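Local coordinates for protein 3-carboxy-cis,cis-muconate cycloisomerase (Acinetobacter calcoaceticus, PDB 1Q5N) that is a cycloisomerase of the fumarase/aspartase superfamily, an elongated, largely helical protein assembled from four chains, at residues A[121-126]-A[221-226]; A[193-198]-A[232-237]; A[242-247]-A[332-337]. All coordinates share one frame; numbering follows the deposited sequence.

Contact 1 of 3, residues A[121-126]-A[221-226]; sequences QCRDAL and LKLGQT
Arg123 and Leu223 mark the nearest backbone approach between 221-226, the irregular run that follows helix 210-221, and 121-126, a piece of helix 110-146; their CA atoms stay 9.3 Å apart, a gap bridged mainly by the side chain of Arg123. With CG anti to the backbone N (chi1 -178°) its chain leaves the helix extended and bends at chi3, which turns the guanidinium edge to the end of helix 210-221. NH1 donates to the carbonyl O of Leu221 at 2.9 Å, with an N-H...O angle of 157°, the bond lying in both the guanidinium and the carbonyl planes. NH2 adds a weak, more bent bond to the same Leu221 O, at 3.3 Å. Lys222 O is close to NH1 of Arg123 as well, at 3.1 Å, but the angle is too poor for a bond. CD2 of Leu223 comes obliquely to within 3.6 Å of Arg123 NH1, while the leucine side chain also packs on Ile119 and Leu120. The carbonyl that Arg123 grips lies at a helix C terminus closed by a Schellman motif, in which Lys222 takes positive phi (62°) and the chain turns off toward Gly224.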
loop_
_atom_site.group_PDB
_atom_site.type_symbol
_atom_site.label_atom_id
_atom_site.label_comp_id
_atom_site.label_asym_id
_atom_site.label_seq_id
_atom_site.Cartn_x
_atom_site.Cartn_y
_atom_site.Cartn_z
ATOM N N GLN A 121 11.471 -21.256 9.790
ATOM C CA GLN A 121 11.866 -20.771 8.486
ATOM C C GLN A 121 12.535 -19.384 8.626
ATOM O O GLN A 121 13.584 -19.142 8.041
ATOM C CB GLN A 121 10.653 -20.667 7.557
ATOM C CG GLN A 121 10.121 -21.998 7.024
ATOM C CD GLN A 121 8.834 -21.798 6.225
ATOM O OE1 GLN A 121 7.898 -21.178 6.722
ATOM N NE2 GLN A 121 8.781 -22.312 4.985
ATOM N N CYS A 122 11.927 -18.487 9.395
ATOM C CA CYS A 122 12.468 -17.160 9.590
ATOM C C CYS A 122 13.860 -17.229 10.217
ATOM O O CYS A 122 14.735 -16.400 9.911
ATOM C CB CYS A 122 11.546 -16.327 10.505
ATOM S SG CYS A 122 9.964 -15.818 9.737
ATOM N N ARG A 123 14.065 -18.187 11.128
ATOM C CA ARG A 123 15.368 -18.273 11.740
ATOM C C ARG A 123 16.416 -18.582 10.687
ATOM O O ARG A 123 17.473 -17.954 10.647
ATOM C CB ARG A 123 15.415 -19.339 12.839
ATOM C CG ARG A 123 16.793 -19.376 13.526
ATOM C CD ARG A 123 16.806 -20.294 14.758
ATOM N NE ARG A 123 16.393 -21.674 14.476
ATOM C CZ ARG A 123 16.141 -22.589 15.425
ATOM N NH1 ARG A 123 16.258 -22.275 16.727
ATOM N NH2 ARG A 123 15.781 -23.819 15.069
ATOM N N ASP A 124 16.121 -19.538 9.827
ATOM C CA ASP A 124 17.089 -19.922 8.831
ATOM C C ASP A 124 17.300 -18.862 7.728
ATOM O O ASP A 124 18.429 -18.643 7.284
ATOM C CB ASP A 124 16.699 -21.271 8.204
ATOM C CG ASP A 124 16.958 -22.473 9.151
ATOM O OD1 ASP A 124 17.669 -22.300 10.160
ATOM O OD2 ASP A 124 16.440 -23.585 8.895
ATOM N N ALA A 125 16.223 -18.213 7.275
ATOM C CA ALA A 125 16.370 -17.206 6.229
ATOM C C ALA A 125 17.025 -15.941 6.809
ATOM O O ALA A 125 17.724 -15.244 6.093
ATOM C CB ALA A 125 14.993 -16.898 5.571
ATOM N N LEU A 126 16.819 -15.645 8.097
ATOM C CA LEU A 126 17.459 -14.482 8.712
ATOM C C LEU A 126 18.982 -14.678 8.737
ATOM O O LEU A 126 19.724 -13.729 8.539
ATOM C CB LEU A 126 17.006 -14.276 10.154
ATOM C CG LEU A 126 16.128 -13.079 10.451
ATOM C CD1 LEU A 126 16.269 -12.752 11.920
ATOM C CD2 LEU A 126 16.527 -11.844 9.612
ATOM N N LEU A 221 13.697 -26.921 20.448
ATOM C CA LEU A 221 13.857 -26.265 19.166
ATOM C C LEU A 221 14.838 -25.123 19.264
ATOM O O LEU A 221 15.163 -24.496 18.276
ATOM C CB LEU A 221 12.495 -25.739 18.692
ATOM C CG LEU A 221 11.422 -26.757 18.357
ATOM C CD1 LEU A 221 10.094 -26.050 18.276
ATOM C CD2 LEU A 221 11.758 -27.462 17.039
ATOM N N LYS A 222 15.277 -24.851 20.483
ATOM C CA LYS A 222 16.207 -23.765 20.740
ATOM C C LYS A 222 15.602 -22.408 20.351
ATOM O O LYS A 222 16.272 -21.574 19.750
ATOM C CB LYS A 222 17.527 -24.000 19.981
ATOM C CG LYS A 222 18.348 -25.198 20.495
ATOM C CD LYS A 222 19.379 -25.624 19.445
ATOM C CE LYS A 222 20.364 -26.699 19.969
ATOM N NZ LYS A 222 21.321 -27.167 18.879
ATOM N N LEU A 223 14.334 -22.202 20.698
ATOM C CA LEU A 223 13.638 -20.953 20.428
ATOM C C LEU A 223 13.335 -20.355 21.771
ATOM O O LEU A 223 13.406 -21.055 22.793
ATOM C CB LEU A 223 12.307 -21.215 19.702
ATOM C CG LEU A 223 12.515 -21.647 18.255
ATOM C CD1 LEU A 223 11.197 -22.059 17.600
ATOM C CD2 LEU A 223 13.202 -20.487 17.507
ATOM N N GLY A 224 13.004 -19.066 21.781
ATOM C CA GLY A 224 12.592 -18.441 23.022
ATOM C C GLY A 224 11.180 -18.927 23.425
ATOM O O GLY A 224 10.434 -19.555 22.668
ATOM N N GLN A 225 10.815 -18.647 24.654
ATOM C CA GLN A 225 9.510 -19.031 25.148
ATOM C C GLN A 225 8.807 -17.694 25.388
ATOM O O GLN A 225 9.472 -16.726 25.679
ATOM C CB GLN A 225 9.688 -19.799 26.460
ATOM C CG GLN A 225 8.407 -20.255 27.103
ATOM C CD GLN A 225 8.632 -20.928 28.484
ATOM O OE1 GLN A 225 7.646 -21.264 29.172
ATOM N NE2 GLN A 225 9.917 -21.130 28.885
ATOM N N THR A 226 7.496 -17.622 25.256
ATOM C CA THR A 226 6.840 -16.354 25.495
ATOM C C THR A 226 5.969 -16.501 26.738
ATOM O O THR A 226 5.605 -17.594 27.099
ATOM C CB THR A 226 5.933 -15.949 24.285
ATOM O OG1 THR A 226 4.913 -16.937 24.098
ATOM C CG2 THR A 226 6.735 -15.866 23.017
#

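Contact 2 of 3, residues A[193-198]-A[232-237]; sequences VAQLGG and GERDRI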
loop_
_atom_site.group_PDB
_atom_site.type_symbol
_atom_site.label_atom_id
_atom_site.label_comp_id
_atom_site.label_asym_id
_atom_site.label_seq_id
_atom_site.Cartn_x
_atom_site.Cartn_y
_atom_site.Cartn_z
ATOM N N VAL A 193 10.648 -17.050 18.794
ATOM C CA VAL A 193 10.068 -17.753 19.920
ATOM C C VAL A 193 9.139 -18.817 19.387
ATOM O O VAL A 193 8.661 -18.707 18.271
ATOM C CB VAL A 193 9.276 -16.787 20.811
ATOM C CG1 VAL A 193 10.208 -15.785 21.418
ATOM C CG2 VAL A 193 8.200 -16.059 19.970
ATOM N N ALA A 194 8.876 -19.841 20.201
ATOM C CA ALA A 194 8.002 -20.953 19.817
ATOM C C ALA A 194 6.516 -20.591 19.947
ATOM O O ALA A 194 6.164 -19.629 20.618
ATOM C CB ALA A 194 8.301 -22.174 20.706
ATOM N N GLN A 195 5.653 -21.351 19.291
ATOM C CA GLN A 195 4.212 -21.119 19.449
ATOM C C GLN A 195 3.573 -22.442 19.900
ATOM O O GLN A 195 3.609 -23.438 19.157
ATOM C CB GLN A 195 3.524 -20.714 18.119
ATOM C CG GLN A 195 2.034 -20.408 18.273
ATOM C CD GLN A 195 1.750 -18.976 18.797
ATOM O OE1 GLN A 195 1.744 -18.718 20.002
ATOM N NE2 GLN A 195 1.513 -18.041 17.870
ATOM N N LEU A 196 3.023 -22.481 21.101
ATOM C CA LEU A 196 2.315 -23.704 21.534
ATOM C C LEU A 196 1.255 -23.282 22.566
ATOM O O LEU A 196 1.560 -22.993 23.732
ATOM C CB LEU A 196 3.274 -24.735 22.137
ATOM C CG LEU A 196 2.563 -26.035 22.579
ATOM C CD1 LEU A 196 2.052 -26.785 21.361
ATOM C CD2 LEU A 196 3.530 -26.943 23.356
ATOM N N GLY A 197 0.007 -23.242 22.125
ATOM C CA GLY A 197 -1.059 -22.803 23.006
ATOM C C GLY A 197 -2.353 -23.583 22.820
ATOM O O GLY A 197 -3.284 -23.378 23.565
ATOM N N GLY A 198 -2.426 -24.486 21.852
ATOM C CA GLY A 198 -3.670 -25.213 21.686
ATOM C C GLY A 198 -4.804 -24.364 21.119
ATOM O O GLY A 198 -4.649 -23.143 20.898
ATOM N N GLY A 232 -3.127 -14.555 18.193
ATOM C CA GLY A 232 -3.767 -13.350 17.699
ATOM C C GLY A 232 -2.958 -12.076 17.731
ATOM O O GLY A 232 -3.376 -11.126 17.092
ATOM N N GLU A 233 -1.818 -12.046 18.444
ATOM C CA GLU A 233 -0.993 -10.832 18.559
ATOM C C GLU A 233 0.194 -11.054 17.601
ATOM O O GLU A 233 1.074 -11.899 17.840
ATOM C CB GLU A 233 -0.555 -10.649 20.027
ATOM C CG GLU A 233 -1.732 -10.311 21.015
ATOM C CD GLU A 233 -2.795 -11.439 21.093
ATOM O OE1 GLU A 233 -2.419 -12.611 21.346
ATOM O OE2 GLU A 233 -4.007 -11.160 20.883
ATOM N N ARG A 234 0.253 -10.278 16.532
ATOM C CA ARG A 234 1.258 -10.586 15.519
ATOM C C ARG A 234 2.428 -9.648 15.315
ATOM O O ARG A 234 3.092 -9.702 14.271
ATOM C CB ARG A 234 0.534 -10.789 14.153
ATOM C CG ARG A 234 -0.792 -11.543 14.238
ATOM C CD ARG A 234 -0.588 -13.004 14.674
ATOM N NE ARG A 234 0.055 -13.818 13.623
ATOM C CZ ARG A 234 0.562 -15.039 13.830
ATOM N NH1 ARG A 234 0.522 -15.600 15.046
ATOM N NH2 ARG A 234 1.091 -15.723 12.833
ATOM N N ASP A 235 2.671 -8.780 16.284
ATOM C CA ASP A 235 3.769 -7.834 16.191
ATOM C C ASP A 235 5.110 -8.515 15.869
ATOM O O ASP A 235 5.912 -7.952 15.152
ATOM C CB ASP A 235 3.869 -7.054 17.503
ATOM C CG ASP A 235 4.009 -7.980 18.689
ATOM O OD1 ASP A 235 3.021 -8.709 19.027
ATOM O OD2 ASP A 235 5.123 -8.005 19.241
ATOM N N ARG A 236 5.359 -9.733 16.338
ATOM C CA ARG A 236 6.645 -10.358 16.020
ATOM C C ARG A 236 6.874 -10.635 14.505
ATOM O O ARG A 236 8.017 -10.521 13.999
ATOM C CB ARG A 236 6.826 -11.662 16.809
ATOM C CG ARG A 236 7.135 -11.452 18.270
ATOM C CD ARG A 236 6.943 -12.783 19.046
ATOM N NE ARG A 236 7.130 -12.628 20.495
ATOM C CZ ARG A 236 6.147 -12.553 21.392
ATOM N NH1 ARG A 236 4.871 -12.621 21.017
ATOM N NH2 ARG A 236 6.452 -12.410 22.672
ATOM N N ILE A 237 5.796 -10.987 13.801
ATOM C CA ILE A 237 5.855 -11.262 12.378
ATOM C C ILE A 237 6.114 -9.940 11.613
ATOM O O ILE A 237 6.998 -9.863 10.721
ATOM C CB ILE A 237 4.508 -11.867 11.872
ATOM C CG1 ILE A 237 4.237 -13.226 12.558
ATOM C CG2 ILE A 237 4.524 -12.032 10.352
ATOM C CD1 ILE A 237 5.325 -14.261 12.374
#
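Val193 and Arg236 meet because of their torsions: the Val193 side chain leaves its backbone toward 232-237, and chi1 of -65° sets CG2 between its backbone N and carbonyl carbon, while Arg236 runs extended from CG to NE (chi2 166°, chi3 -176°) and crosses it at about a right angle. CG2 of Val193 touches CD of Arg236 at 3.6 Å and lies equally near its NE, so the methyl packs against the CD-NE bond, where the aliphatic chain passes into the guanidinium. The contact joins a loop, 193-198, to the loop and first turn of helix 235-261, at one end of the long helical bundle characteristic of the fumarase/aspartase superfamily; 193-198 follows helix 166-191, and Arg234 holds the N-cap position of helix 235-261. NE of Arg236 is held elsewhere, by the carbonyl O of Arg190, and Asp235 forms salt bridges with Arg179 and Arg183 of a second subunit.

In a second pair Gln195 and Arg234 cross at about a right angle. Gln195 bends at chi2 and Arg234 at both chi2 and chi3, and their flat ends come to lie nearly coplanar, 19° apart, with NE2 of Gln195 at the guanidinium edge. The two are linked through a shared acceptor, OD2 of Asp115, which takes a hydrogen bond from Gln195 NE2 and a salt bridge from Arg234 NH1; Trp230 N holds Gln195 OE1, and Glu327 pairs with Arg234 NH2. With both ends of the Gln195 amide engaged, its rotation is fixed, and Asp115 and Glu327 together would be expected to offset the buried charge of Arg234. NE2 of Gln195 and NH1 of Arg234, two donors turned to one oxygen, remain 3.9 Å apart with no bond between them.

Contact 3 of 3, residues A[242-247]-A[332-337]; sequences SVLGII and PEIFQL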
loop_
_atom_site.group_PDB
_atom_site.type_symbol
_atom_site.label_atom_id
_atom_site.label_comp_id
_atom_site.label_asym_id
_atom_site.label_seq_id
_atom_site.Cartn_x
_atom_site.Cartn_y
_atom_site.Cartn_z
ATOM N N SER A 242 9.293 -5.655 8.833
ATOM C CA SER A 242 9.698 -4.247 8.833
ATOM C C SER A 242 11.216 -4.032 8.663
ATOM O O SER A 242 11.653 -3.079 8.031
ATOM C CB SER A 242 9.207 -3.519 10.116
ATOM O OG SER A 242 9.923 -3.952 11.253
ATOM N N VAL A 243 12.013 -4.929 9.221
ATOM C CA VAL A 243 13.462 -4.826 9.118
ATOM C C VAL A 243 13.916 -5.230 7.690
ATOM O O VAL A 243 14.790 -4.596 7.106
ATOM C CB VAL A 243 14.086 -5.693 10.241
ATOM C CG1 VAL A 243 15.607 -5.875 10.030
ATOM C CG2 VAL A 243 13.845 -4.989 11.583
ATOM N N LEU A 244 13.288 -6.262 7.120
ATOM C CA LEU A 244 13.606 -6.687 5.768
ATOM C C LEU A 244 13.220 -5.524 4.844
ATOM O O LEU A 244 13.929 -5.233 3.897
ATOM C CB LEU A 244 12.831 -7.960 5.396
ATOM C CG LEU A 244 13.237 -9.141 6.307
ATOM C CD1 LEU A 244 12.290 -10.327 5.981
ATOM C CD2 LEU A 244 14.763 -9.509 6.155
ATOM N N GLY A 245 12.102 -4.863 5.138
ATOM C CA GLY A 245 11.672 -3.738 4.340
ATOM C C GLY A 245 12.716 -2.610 4.322
ATOM O O GLY A 245 12.953 -2.018 3.268
ATOM N N ILE A 246 13.346 -2.313 5.461
ATOM C CA ILE A 246 14.342 -1.266 5.506
ATOM C C ILE A 246 15.582 -1.669 4.707
ATOM O O ILE A 246 16.167 -0.855 3.988
ATOM C CB ILE A 246 14.744 -0.949 6.951
ATOM C CG1 ILE A 246 13.597 -0.207 7.657
ATOM C CG2 ILE A 246 16.030 -0.124 6.980
ATOM C CD1 ILE A 246 13.804 -0.183 9.171
ATOM N N ILE A 247 15.960 -2.942 4.791
ATOM C CA ILE A 247 17.126 -3.394 4.053
ATOM C C ILE A 247 16.851 -3.261 2.561
ATOM O O ILE A 247 17.723 -2.830 1.802
ATOM C CB ILE A 247 17.483 -4.890 4.396
ATOM C CG1 ILE A 247 17.979 -4.952 5.850
ATOM C CG2 ILE A 247 18.485 -5.463 3.349
ATOM C CD1 ILE A 247 17.964 -6.381 6.459
ATOM N N PRO A 332 6.743 -14.738 3.191
ATOM C CA PRO A 332 7.790 -15.382 2.375
ATOM C C PRO A 332 8.250 -14.486 1.187
ATOM O O PRO A 332 9.444 -14.439 0.865
ATOM C CB PRO A 332 7.116 -16.697 1.875
ATOM C CG PRO A 332 5.989 -16.928 2.883
ATOM C CD PRO A 332 5.487 -15.522 3.180
ATOM N N GLU A 333 7.309 -13.808 0.525
ATOM C CA GLU A 333 7.670 -12.974 -0.626
ATOM C C GLU A 333 8.641 -11.871 -0.181
ATOM O O GLU A 333 9.612 -11.604 -0.888
ATOM C CB GLU A 333 6.403 -12.403 -1.256
ATOM C CG GLU A 333 6.520 -11.625 -2.564
ATOM C CD GLU A 333 6.819 -12.493 -3.770
ATOM O OE1 GLU A 333 6.600 -13.723 -3.649
ATOM O OE2 GLU A 333 7.256 -11.973 -4.846
ATOM N N ILE A 334 8.424 -11.259 0.998
ATOM C CA ILE A 334 9.305 -10.186 1.488
ATOM C C ILE A 334 10.730 -10.727 1.693
ATOM O O ILE A 334 11.691 -10.120 1.233
ATOM C CB ILE A 334 8.743 -9.578 2.799
ATOM C CG1 ILE A 334 7.362 -9.030 2.489
ATOM C CG2 ILE A 334 9.705 -8.504 3.387
ATOM C CD1 ILE A 334 6.705 -8.265 3.565
ATOM N N PHE A 335 10.873 -11.867 2.374
ATOM C CA PHE A 335 12.188 -12.489 2.542
ATOM C C PHE A 335 12.874 -12.803 1.193
ATOM O O PHE A 335 14.057 -12.533 0.976
ATOM C CB PHE A 335 12.053 -13.816 3.289
ATOM C CG PHE A 335 12.348 -13.717 4.754
ATOM C CD1 PHE A 335 13.670 -13.557 5.193
ATOM C CD2 PHE A 335 11.301 -13.855 5.699
ATOM C CE1 PHE A 335 13.982 -13.539 6.554
ATOM C CE2 PHE A 335 11.571 -13.840 7.059
ATOM C CZ PHE A 335 12.920 -13.693 7.506
ATOM N N GLN A 336 12.129 -13.422 0.298
ATOM C CA GLN A 336 12.676 -13.779 -0.997
ATOM C C GLN A 336 13.136 -12.599 -1.850
ATOM O O GLN A 336 14.176 -12.705 -2.514
ATOM C CB GLN A 336 11.669 -14.615 -1.773
ATOM C CG GLN A 336 11.728 -16.069 -1.398
ATOM C CD GLN A 336 10.596 -16.837 -2.049
ATOM O OE1 GLN A 336 9.470 -16.796 -1.570
ATOM N NE2 GLN A 336 10.877 -17.501 -3.152
ATOM N N LEU A 337 12.392 -11.482 -1.834
ATOM C CA LEU A 337 12.770 -10.288 -2.599
ATOM C C LEU A 337 13.966 -9.594 -1.957
ATOM O O LEU A 337 14.841 -9.059 -2.676
ATOM C CB LEU A 337 11.594 -9.293 -2.723
ATOM C CG LEU A 337 10.477 -9.786 -3.650
ATOM C CD1 LEU A 337 9.191 -9.064 -3.421
ATOM C CD2 LEU A 337 10.926 -9.611 -5.079
#
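Leu244 sets a methyl group squarely on the ring of Phe335. Its CD1 lies 3.4 Å from the ring centroid and only 4° off the ring normal, a CH-pi contact over the centre of one face, and the six ring carbons are therefore almost equally distant from it, with CD1 of Phe335 at 3.6 Å. The other methyl, CD2 of Leu244, is farther off, 4.1 Å from CE1 of Phe335.

The two residues reach this position in different ways. The CB of Leu244 leaves its backbone toward 332-337 and, with CG anti to its carbonyl carbon and CD1 continuing outward (chi2 173°), the side chain extends into the interface. The CB of Phe335 instead leaves its backbone away from 242-247, and chi1 of -98°, well off the usual staggered value, brings the ring back to present its face. Ile334 completes the surface from the side: its CG2 packs against CB of Leu244 at 3.8 Å, so that Leu244 is held at its root by one residue and at its end by the next.

Both segments are helical, one on helix 235-261 and one on helix 323-351, and they run in broadly the same direction, the CA atoms of Leu244 and Phe335 coming within 6.8 Å. Leu305 and Met306 of helix 290-311 pack on Ile334, and Phe21 meets the Phe335 ring. At Ser242 the helix reaches the second subunit, whose Tyr310 hydroxyl bonds to the Ser242 carbonyl.

No hydrogen bond or charge pair joins the segments. Cohesion rests on buried hydrocarbon and on a methyl set against a pi face, which suggests that this helix pair is held here by complementary shape and dispersion, with no directional bond between the two segments.

How the contacts relate
Contact 3 is the core member, centred about 6 Å from the centre of the chain, and wholly apolar. Contact 2 is buried too, yet farther out, and mixes a methyl-to-arginine contact with charged groups. Contact 1 is only partly buried and relies on an arginine bonded to a backbone carbonyl. Helix 235-261 serves both contact 2, at its start, and contact 3, and both touch the second subunit, as contact 1 does not. Contacts 1 and 2 adjoin: Ala194 N probably bonds to Gly224 O at 2.9 Å, and Thr226 packs on Val193. Contact 1 also reaches contact 3, where Ala125 CB meets Phe335 CD1 at 3.6 Å.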